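Local coordinates for spindle pole body-associated protein VIK1 (Candida glabrata, PDB 4GKP) that probably binds microtubules through a noncatalytic, kinesin motor-like domain, as a partner of the kinesin Kar3, at residues 81-94 / 238-251. Sequence-based numbering, arbitrary orientation.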
ATOM      1  N   GLU A  81       1.238  -5.568 -15.712  1.00 30.40           N
ATOM      2  CA  GLU A  81       2.191  -4.550 -15.323  1.00 31.24           C
ATOM      3  C   GLU A  81       2.480  -4.729 -13.844  1.00 30.21           C
ATOM      4  O   GLU A  81       1.553  -4.916 -13.051  1.00 30.49           O
ATOM      5  CB  GLU A  81       1.617  -3.146 -15.533  1.00 32.80           C
ATOM      6  CG  GLU A  81       1.249  -2.798 -16.961  1.00 35.58           C
ATOM      7  CD  GLU A  81       0.674  -1.389 -17.076  1.00 38.94           C
ATOM      8  OE1 GLU A  81      -0.330  -1.089 -16.386  1.00 38.98           O
ATOM      9  OE2 GLU A  81       1.217  -0.582 -17.870  1.00 40.14           O
ATOM     10  N   ASN A  82       3.756  -4.661 -13.481  1.00 26.78           N
ATOM     11  CA  ASN A  82       4.162  -4.742 -12.093  1.00 25.07           C
ATOM     12  C   ASN A  82       3.642  -3.518 -11.352  1.00 26.35           C
ATOM     13  O   ASN A  82       3.643  -2.393 -11.888  1.00 25.95           O
ATOM     14  CB  ASN A  82       5.691  -4.833 -11.987  1.00 23.04           C
ATOM     15  CG  ASN A  82       6.237  -6.118 -12.575  1.00 22.17           C
ATOM     16  OD1 ASN A  82       5.552  -7.141 -12.636  1.00 23.78           O
ATOM     17  ND2 ASN A  82       7.465  -6.078 -13.006  1.00 21.86           N
ATOM     18  N   PHE A  83       3.185  -3.718 -10.122  1.00 24.50           N
ATOM     19  CA  PHE A  83       2.524  -2.610  -9.436  1.00 25.15           C
ATOM     20  C   PHE A  83       2.615  -2.689  -7.936  1.00 24.09           C
ATOM     21  O   PHE A  83       3.104  -3.675  -7.373  1.00 23.35           O
ATOM     22  CB  PHE A  83       1.054  -2.414  -9.911  1.00 23.68           C
ATOM     23  CG  PHE A  83       0.119  -3.518  -9.515  1.00 23.39           C
ATOM     24  CD1 PHE A  83       0.305  -4.820  -9.975  1.00 23.41           C
ATOM     25  CD2 PHE A  83      -0.981  -3.250  -8.708  1.00 23.56           C
ATOM     26  CE1 PHE A  83      -0.573  -5.835  -9.614  1.00 23.47           C
ATOM     27  CE2 PHE A  83      -1.867  -4.257  -8.347  1.00 23.93           C
ATOM     28  CZ  PHE A  83      -1.665  -5.555  -8.802  1.00 23.74           C
ATOM     29  N   ASN A  84       2.153  -1.617  -7.302  1.00 24.16           N
ATOM     30  CA  ASN A  84       2.239  -1.502  -5.858  1.00 24.51           C
ATOM     31  C   ASN A  84       1.051  -0.754  -5.249  1.00 24.10           C
ATOM     32  O   ASN A  84       0.298  -0.074  -5.958  1.00 22.55           O
ATOM     33  CB  ASN A  84       3.562  -0.843  -5.468  1.00 23.67           C
ATOM     34  CG  ASN A  84       3.596   0.639  -5.784  1.00 24.47           C
ATOM     35  OD1 ASN A  84       2.803   1.409  -5.251  1.00 26.35           O
ATOM     36  ND2 ASN A  84       4.520   1.048  -6.647  1.00 24.12           N
ATOM     37  N   LEU A  85       0.901  -0.899  -3.935  1.00 23.48           N
ATOM     38  CA  LEU A  85       0.012  -0.054  -3.158  1.00 24.68           C
ATOM     39  C   LEU A  85       0.772   0.296  -1.895  1.00 24.97           C
ATOM     40  O   LEU A  85       1.311  -0.597  -1.247  1.00 22.85           O
ATOM     41  CB  LEU A  85      -1.307  -0.769  -2.801  1.00 23.77           C
ATOM     42  CG  LEU A  85      -2.263  -0.048  -1.837  1.00 25.02           C
ATOM     43  CD1 LEU A  85      -2.828   1.251  -2.420  1.00 25.07           C
ATOM     44  CD2 LEU A  85      -3.397  -0.964  -1.373  1.00 24.61           C
ATOM     45  N   PHE A  86       0.822   1.591  -1.563  1.00 26.34           N
ATOM     46  CA  PHE A  86       1.388   2.035  -0.288  1.00 27.80           C
ATOM     47  C   PHE A  86       0.291   2.389   0.686  1.00 28.82           C
ATOM     48  O   PHE A  86      -0.632   3.109   0.331  1.00 30.06           O
ATOM     49  CB  PHE A  86       2.214   3.290  -0.469  1.00 29.25           C
ATOM     50  CG  PHE A  86       3.567   3.058  -1.047  1.00 27.80           C
ATOM     51  CD1 PHE A  86       3.726   2.874  -2.420  1.00 27.04           C
ATOM     52  CD2 PHE A  86       4.694   3.071  -0.219  1.00 28.40           C
ATOM     53  CE1 PHE A  86       4.985   2.679  -2.956  1.00 28.31           C
ATOM     54  CE2 PHE A  86       5.957   2.873  -0.747  1.00 27.69           C
ATOM     55  CZ  PHE A  86       6.102   2.680  -2.122  1.00 28.50           C
ATOM     56  N   SER A  87       0.399   1.891   1.910  1.00 29.30           N
ATOM     57  CA  SER A  87      -0.517   2.281   2.970  1.00 30.19           C
ATOM     58  C   SER A  87       0.276   3.078   3.996  1.00 31.61           C
ATOM     59  O   SER A  87       1.202   2.541   4.632  1.00 29.29           O
ATOM     60  CB  SER A  87      -1.165   1.060   3.619  1.00 30.24           C
ATOM     61  OG  SER A  87      -1.868   1.440   4.795  1.00 32.00           O
ATOM     62  N   VAL A  88      -0.080   4.361   4.121  1.00 33.78           N
ATOM     63  CA  VAL A  88       0.628   5.330   4.969  1.00 36.62           C
ATOM     64  C   VAL A  88      -0.308   5.849   6.067  1.00 38.67           C
ATOM     65  O   VAL A  88      -1.393   6.345   5.780  1.00 39.19           O
ATOM     66  CB  VAL A  88       1.179   6.513   4.139  1.00 37.60           C
ATOM     67  CG1 VAL A  88       1.931   7.517   5.026  1.00 36.22           C
ATOM     68  CG2 VAL A  88       2.047   6.017   2.982  1.00 32.45           C
ATOM     69  N   GLY A  89       0.120   5.717   7.319  1.00 42.13           N
ATOM     70  CA  GLY A  89      -0.693   6.058   8.488  1.00 46.23           C
ATOM     71  C   GLY A  89       0.149   6.168   9.752  1.00 52.60           C
ATOM     72  O   GLY A  89       1.316   6.567   9.703  1.00 55.30           O
ATOM     73  N   SER A  90      -0.432   5.807  10.893  1.00 57.91           N
ATOM     74  CA  SER A  90       0.268   5.937  12.177  1.00 59.29           C
ATOM     75  C   SER A  90      -0.107   4.819  13.159  1.00 60.67           C
ATOM     76  O   SER A  90      -0.203   3.653  12.770  1.00 67.58           O
ATOM     77  CB  SER A  90       0.046   7.340  12.783  1.00 58.63           C
ATOM     78  N   SER A  91      -0.322   5.177  14.421  1.00 59.66           N
ATOM     79  CA  SER A  91      -0.526   4.202  15.489  1.00 63.05           C
ATOM     80  C   SER A  91      -1.840   3.441  15.349  1.00 63.81           C
ATOM     81  O   SER A  91      -1.947   2.292  15.793  1.00 68.28           O
ATOM     82  CB  SER A  91      -0.450   4.890  16.859  1.00 64.31           C
ATOM     83  N   ASN A  92      -2.843   4.084  14.751  1.00 63.14           N
ATOM     84  CA  ASN A  92      -4.117   3.419  14.476  1.00 63.39           C
ATOM     85  C   ASN A  92      -3.994   2.654  13.164  1.00 60.96           C
ATOM     86  O   ASN A  92      -4.178   3.206  12.087  1.00 62.34           O
ATOM     87  CB  ASN A  92      -5.290   4.410  14.457  1.00 63.46           C
ATOM     88  CG  ASN A  92      -6.615   3.766  14.852  1.00 67.20           C
ATOM     89  OD1 ASN A  92      -6.662   2.612  15.292  1.00 65.55           O
ATOM     90  ND2 ASN A  92      -7.705   4.514  14.698  1.00 68.01           N
ATOM     91  N   ILE A  93      -3.633   1.381  13.276  1.00 61.78           N
ATOM     92  CA  ILE A  93      -3.346   0.549  12.120  1.00 60.20           C
ATOM     93  C   ILE A  93      -4.634   0.085  11.453  1.00 55.79           C
ATOM     94  O   ILE A  93      -5.468  -0.569  12.076  1.00 56.21           O
ATOM     95  CB  ILE A  93      -2.468  -0.673  12.484  1.00 60.74           C
ATOM     96  N   PRO A  94      -4.794   0.413  10.166  1.00 54.04           N
ATOM     97  CA  PRO A  94      -6.000  -0.038   9.479  1.00 51.69           C
ATOM     98  C   PRO A  94      -6.013  -1.573   9.319  1.00 49.29           C
ATOM     99  O   PRO A  94      -4.996  -2.230   9.547  1.00 42.91           O
ATOM    100  CB  PRO A  94      -5.910   0.674   8.116  1.00 51.93           C
ATOM    101  CG  PRO A  94      -4.443   0.927   7.906  1.00 52.44           C
ATOM    102  CD  PRO A  94      -3.830   1.085   9.263  1.00 52.35           C
ATOM    103  N   ILE A 238      10.971   0.694  -6.752  1.00 36.00           N
ATOM    104  CA  ILE A 238       9.510   0.539  -6.787  1.00 35.44           C
ATOM    105  C   ILE A 238       8.818   1.708  -7.515  1.00 38.41           C
ATOM    106  O   ILE A 238       8.005   1.474  -8.432  1.00 36.42           O
ATOM    107  CB  ILE A 238       8.948   0.321  -5.351  1.00 33.79           C
ATOM    108  CG1 ILE A 238       9.392  -1.037  -4.806  1.00 31.71           C
ATOM    109  CG2 ILE A 238       7.439   0.412  -5.306  1.00 33.74           C
ATOM    110  CD1 ILE A 238       9.333  -1.153  -3.299  1.00 31.27           C
ATOM    111  N   PHE A 239       9.151   2.954  -7.139  1.00 41.83           N
ATOM    112  CA  PHE A 239       8.615   4.144  -7.842  1.00 43.16           C
ATOM    113  C   PHE A 239       9.012   4.201  -9.318  1.00 45.07           C
ATOM    114  O   PHE A 239       8.266   4.747 -10.140  1.00 47.27           O
ATOM    115  CB  PHE A 239       9.002   5.472  -7.170  1.00 41.23           C
ATOM    116  CG  PHE A 239       8.485   5.632  -5.768  1.00 44.31           C
ATOM    117  CD1 PHE A 239       7.178   5.286  -5.440  1.00 44.78           C
ATOM    118  CD2 PHE A 239       9.304   6.156  -4.773  1.00 45.08           C
ATOM    119  CE1 PHE A 239       6.708   5.434  -4.147  1.00 43.29           C
ATOM    120  CE2 PHE A 239       8.841   6.305  -3.476  1.00 45.97           C
ATOM    121  CZ  PHE A 239       7.542   5.942  -3.164  1.00 47.08           C
ATOM    122  N   HIS A 240      10.172   3.641  -9.662  1.00 44.05           N
ATOM    123  CA  HIS A 240      10.635   3.719 -11.045  1.00 47.16           C
ATOM    124  C   HIS A 240      10.151   2.598 -11.906  1.00 46.47           C
ATOM    125  O   HIS A 240       9.912   2.803 -13.087  1.00 48.05           O
ATOM    126  CB  HIS A 240      12.162   3.815 -11.126  1.00 52.85           C
ATOM    127  CG  HIS A 240      12.682   4.084 -12.526  1.00 56.65           C
ATOM    128  ND1 HIS A 240      13.205   3.114 -13.306  1.00 58.81           N
ATOM    129  CD2 HIS A 240      12.723   5.259 -13.280  1.00 59.37           C
ATOM    130  CE1 HIS A 240      13.571   3.640 -14.494  1.00 58.45           C
ATOM    131  NE2 HIS A 240      13.274   4.952 -14.477  1.00 61.21           N
ATOM    132  N   ASP A 241      10.008   1.403 -11.337  1.00 45.41           N
ATOM    133  CA  ASP A 241       9.749   0.211 -12.144  1.00 43.42           C
ATOM    134  C   ASP A 241       8.399  -0.489 -11.950  1.00 42.28           C
ATOM    135  O   ASP A 241       8.160  -1.537 -12.560  1.00 37.88           O
ATOM    136  CB  ASP A 241      10.904  -0.769 -11.988  1.00 46.89           C
ATOM    137  CG  ASP A 241      12.131  -0.325 -12.759  1.00 51.53           C
ATOM    138  OD1 ASP A 241      12.036  -0.184 -13.997  1.00 51.82           O
ATOM    139  OD2 ASP A 241      13.186  -0.110 -12.130  1.00 55.19           O
ATOM    140  N   THR A 242       7.536   0.088 -11.105  1.00 38.61           N
ATOM    141  CA  THR A 242       6.172  -0.412 -10.890  1.00 34.47           C
ATOM    142  C   THR A 242       5.223   0.779 -10.882  1.00 34.98           C
ATOM    143  O   THR A 242       5.630   1.878 -10.508  1.00 38.27           O
ATOM    144  CB  THR A 242       6.020  -1.215  -9.560  1.00 30.68           C
ATOM    145  OG1 THR A 242       6.036  -0.339  -8.435  1.00 27.76           O
ATOM    146  CG2 THR A 242       7.124  -2.223  -9.379  1.00 29.75           C
ATOM    147  N   LYS A 243       3.977   0.573 -11.320  1.00 35.61           N
ATOM    148  CA  LYS A 243       2.897   1.552 -11.108  1.00 33.76           C
ATOM    149  C   LYS A 243       2.582   1.701  -9.620  1.00 32.71           C
ATOM    150  O   LYS A 243       2.601   0.720  -8.864  1.00 30.52           O
ATOM    151  CB  LYS A 243       1.627   1.155 -11.845  1.00 36.10           C
ATOM    152  CG  LYS A 243       1.717   1.327 -13.345  1.00 40.01           C
ATOM    153  CD  LYS A 243       0.487   0.782 -14.044  1.00 42.95           C
ATOM    154  CE  LYS A 243      -0.518   1.873 -14.366  1.00 46.26           C
ATOM    155  NZ  LYS A 243      -1.564   1.399 -15.317  1.00 45.35           N
ATOM    156  N   SER A 244       2.297   2.942  -9.220  1.00 32.54           N
ATOM    157  CA  SER A 244       2.149   3.315  -7.824  1.00 30.23           C
ATOM    158  C   SER A 244       0.724   3.725  -7.475  1.00 29.61           C
ATOM    159  O   SER A 244      -0.020   4.237  -8.311  1.00 31.25           O
ATOM    160  CB  SER A 244       3.129   4.448  -7.482  1.00 31.17           C
ATOM    161  OG  SER A 244       4.465   3.967  -7.417  1.00 29.94           O
ATOM    162  N   ALA A 245       0.346   3.469  -6.229  1.00 29.55           N
ATOM    163  CA  ALA A 245      -0.911   3.943  -5.670  1.00 29.38           C
ATOM    164  C   ALA A 245      -0.690   4.061  -4.188  1.00 30.60           C
ATOM    165  O   ALA A 245       0.067   3.257  -3.590  1.00 29.94           O
ATOM    166  CB  ALA A 245      -2.061   2.976  -5.955  1.00 29.24           C
ATOM    167  N   PHE A 246      -1.366   5.053  -3.602  1.00 30.75           N
ATOM    168  CA  PHE A 246      -1.168   5.428  -2.222  1.00 31.78           C
ATOM    169  C   PHE A 246      -2.490   5.594  -1.481  1.00 32.85           C
ATOM    170  O   PHE A 246      -3.434   6.218  -1.985  1.00 34.18           O
ATOM    171  CB  PHE A 246      -0.374   6.735  -2.151  1.00 32.57           C
ATOM    172  CG  PHE A 246       0.958   6.691  -2.863  1.00 32.46           C
ATOM    173  CD1 PHE A 246       2.093   6.220  -2.214  1.00 31.61           C
ATOM    174  CD2 PHE A 246       1.080   7.148  -4.175  1.00 33.64           C
ATOM    175  CE1 PHE A 246       3.318   6.196  -2.858  1.00 32.55           C
ATOM    176  CE2 PHE A 246       2.309   7.122  -4.825  1.00 34.18           C
ATOM    177  CZ  PHE A 246       3.428   6.642  -4.161  1.00 31.69           C
ATOM    178  N   VAL A 247      -2.561   5.030  -0.283  1.00 31.07           N
ATOM    179  CA  VAL A 247      -3.672   5.322   0.600  1.00 33.58           C
ATOM    180  C   VAL A 247      -3.112   5.976   1.871  1.00 33.28           C
ATOM    181  O   VAL A 247      -2.160   5.473   2.471  1.00 31.29           O
ATOM    182  CB  VAL A 247      -4.555   4.076   0.882  1.00 33.42           C
ATOM    183  CG1 VAL A 247      -3.714   2.909   1.353  1.00 37.57           C
ATOM    184  CG2 VAL A 247      -5.608   4.378   1.932  1.00 34.20           C
ATOM    185  N   PHE A 248      -3.686   7.118   2.240  1.00 32.30           N
ATOM    186  CA  PHE A 248      -3.262   7.863   3.429  1.00 32.32           C
ATOM    187  C   PHE A 248      -4.368   7.879   4.464  1.00 32.66           C
ATOM    188  O   PHE A 248      -5.491   8.292   4.183  1.00 35.76           O
ATOM    189  CB  PHE A 248      -2.902   9.299   3.061  1.00 31.68           C
ATOM    190  CG  PHE A 248      -1.833   9.409   2.008  1.00 31.70           C
ATOM    191  CD1 PHE A 248      -0.488   9.494   2.366  1.00 30.86           C
ATOM    192  CD2 PHE A 248      -2.176   9.456   0.654  1.00 30.70           C
ATOM    193  CE1 PHE A 248       0.492   9.611   1.389  1.00 32.45           C
ATOM    194  CE2 PHE A 248      -1.204   9.577  -0.322  1.00 31.36           C
ATOM    195  CZ  PHE A 248       0.134   9.636   0.041  1.00 32.23           C
ATOM    196  N   GLN A 249      -4.048   7.405   5.656  1.00 35.59           N
ATOM    197  CA  GLN A 249      -4.965   7.397   6.785  1.00 39.36           C
ATOM    198  C   GLN A 249      -5.031   8.823   7.368  1.00 41.36           C
ATOM    199  O   GLN A 249      -4.030   9.344   7.883  1.00 40.70           O
ATOM    200  CB  GLN A 249      -4.465   6.379   7.812  1.00 41.40           C
ATOM    201  CG  GLN A 249      -5.144   6.406   9.168  1.00 51.15           C
ATOM    202  CD  GLN A 249      -5.976   5.172   9.452  1.00 57.53           C
ATOM    203  OE1 GLN A 249      -6.271   4.375   8.559  1.00 63.31           O
ATOM    204  NE2 GLN A 249      -6.367   5.012  10.710  1.00 59.90           N
ATOM    205  N   ILE A 250      -6.193   9.463   7.231  1.00 41.25           N
ATOM    206  CA  ILE A 250      -6.397  10.814   7.761  1.00 42.58           C
ATOM    207  C   ILE A 250      -7.364  10.767   8.943  1.00 45.46           C
ATOM    208  O   ILE A 250      -8.578  10.611   8.765  1.00 45.42           O
ATOM    209  CB  ILE A 250      -6.810  11.833   6.668  1.00 40.75           C
ATOM    210  CG1 ILE A 250      -5.575  12.308   5.899  1.00 42.82           C
ATOM    211  CG2 ILE A 250      -7.385  13.095   7.275  1.00 39.80           C
ATOM    212  CD1 ILE A 250      -5.342  11.591   4.610  1.00 39.76           C
ATOM    213  N   ASP A 251      -6.803  10.859  10.149  1.00 49.16           N
ATOM    214  CA  ASP A 251      -7.582  10.735  11.382  1.00 49.54           C
ATOM    215  C   ASP A 251      -7.134  11.661  12.515  1.00 51.83           C
ATOM    216  O   ASP A 251      -6.751  12.810  12.281  1.00 50.23           O
ATOM    217  CB  ASP A 251      -7.621   9.274  11.849  1.00 48.42           C
ATOM    218  CG  ASP A 251      -6.263   8.740  12.278  1.00 49.48           C
ATOM    219  OD1 ASP A 251      -5.239   9.451  12.130  1.00 45.66           O
ATOM    220  OD2 ASP A 251      -6.237   7.589  12.772  1.00 51.04           O
TER
HETATM  221  O   HOH W   1       9.104  -3.922 -12.117  1.00 38.16           O
HETATM  222  O   HOH W   2      -3.231   6.828  13.161  1.00 71.06           O
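Phe246 and Phe239 both pack against the same side of the Phe86 ring, the three closing an aromatic triangle; the Phe86 plane is tilted 28° from Phe246 and 24° from Phe239, offset with little overlap. CD1 of Phe86 meets CE1 of Phe246 at 3.4 Å, while its far end, CE1 and CZ, reaches CE1 of Phe239. At the ring edges, Ala245 O lies in the plane of Phe86, Ser244 OG in that of Phe239 and Phe239 CE1 in that of Phe246. Phe86 and Phe246 run side by side from paired backbone positions, and Val88 repeats this with Phe248, its CB 3.8 Å from CD1 of that ring. Ile206 and Ile208 of strand 201-208 also pack on Phe86. Strands 83-88 and 246-250 are parallel neighbours in the middle of the central sheet of the kinesin motor-like fold, flanked by strands 201-208 and 17-22. Their ladder runs from Phe86 N to Ala245 O (2.7 Å) through to Gln249 N on Val88 O. Ser87 and Val247 point to the other face, where Val247 CG1 lies 3.9 Å from Ser87 CB. Where helix 230-241 ends, the buried Asn84 amide crosses Thr242 at about a right angle; with CG between backbone N and carbonyl carbon (chi1 73°), ND2 is directed at two hydroxyls, Thr242 OG1 at 2.7 Å and Ser244 OG at 3.0 Å, both near the amide plane. Thr242 OG1 in turn donates to Ile238 O, reaching it from the opposite face to Thr242 N. At the partly exposed end, Lys243 NZ meets the syn side of Glu81 OE1 in a 3.0 Å salt bridge, while Glu81 OE2 pairs with Arg79. A water links Asn82 ND2 to Asp241 O, while Asn82 OD1 accepts from Asp202 N.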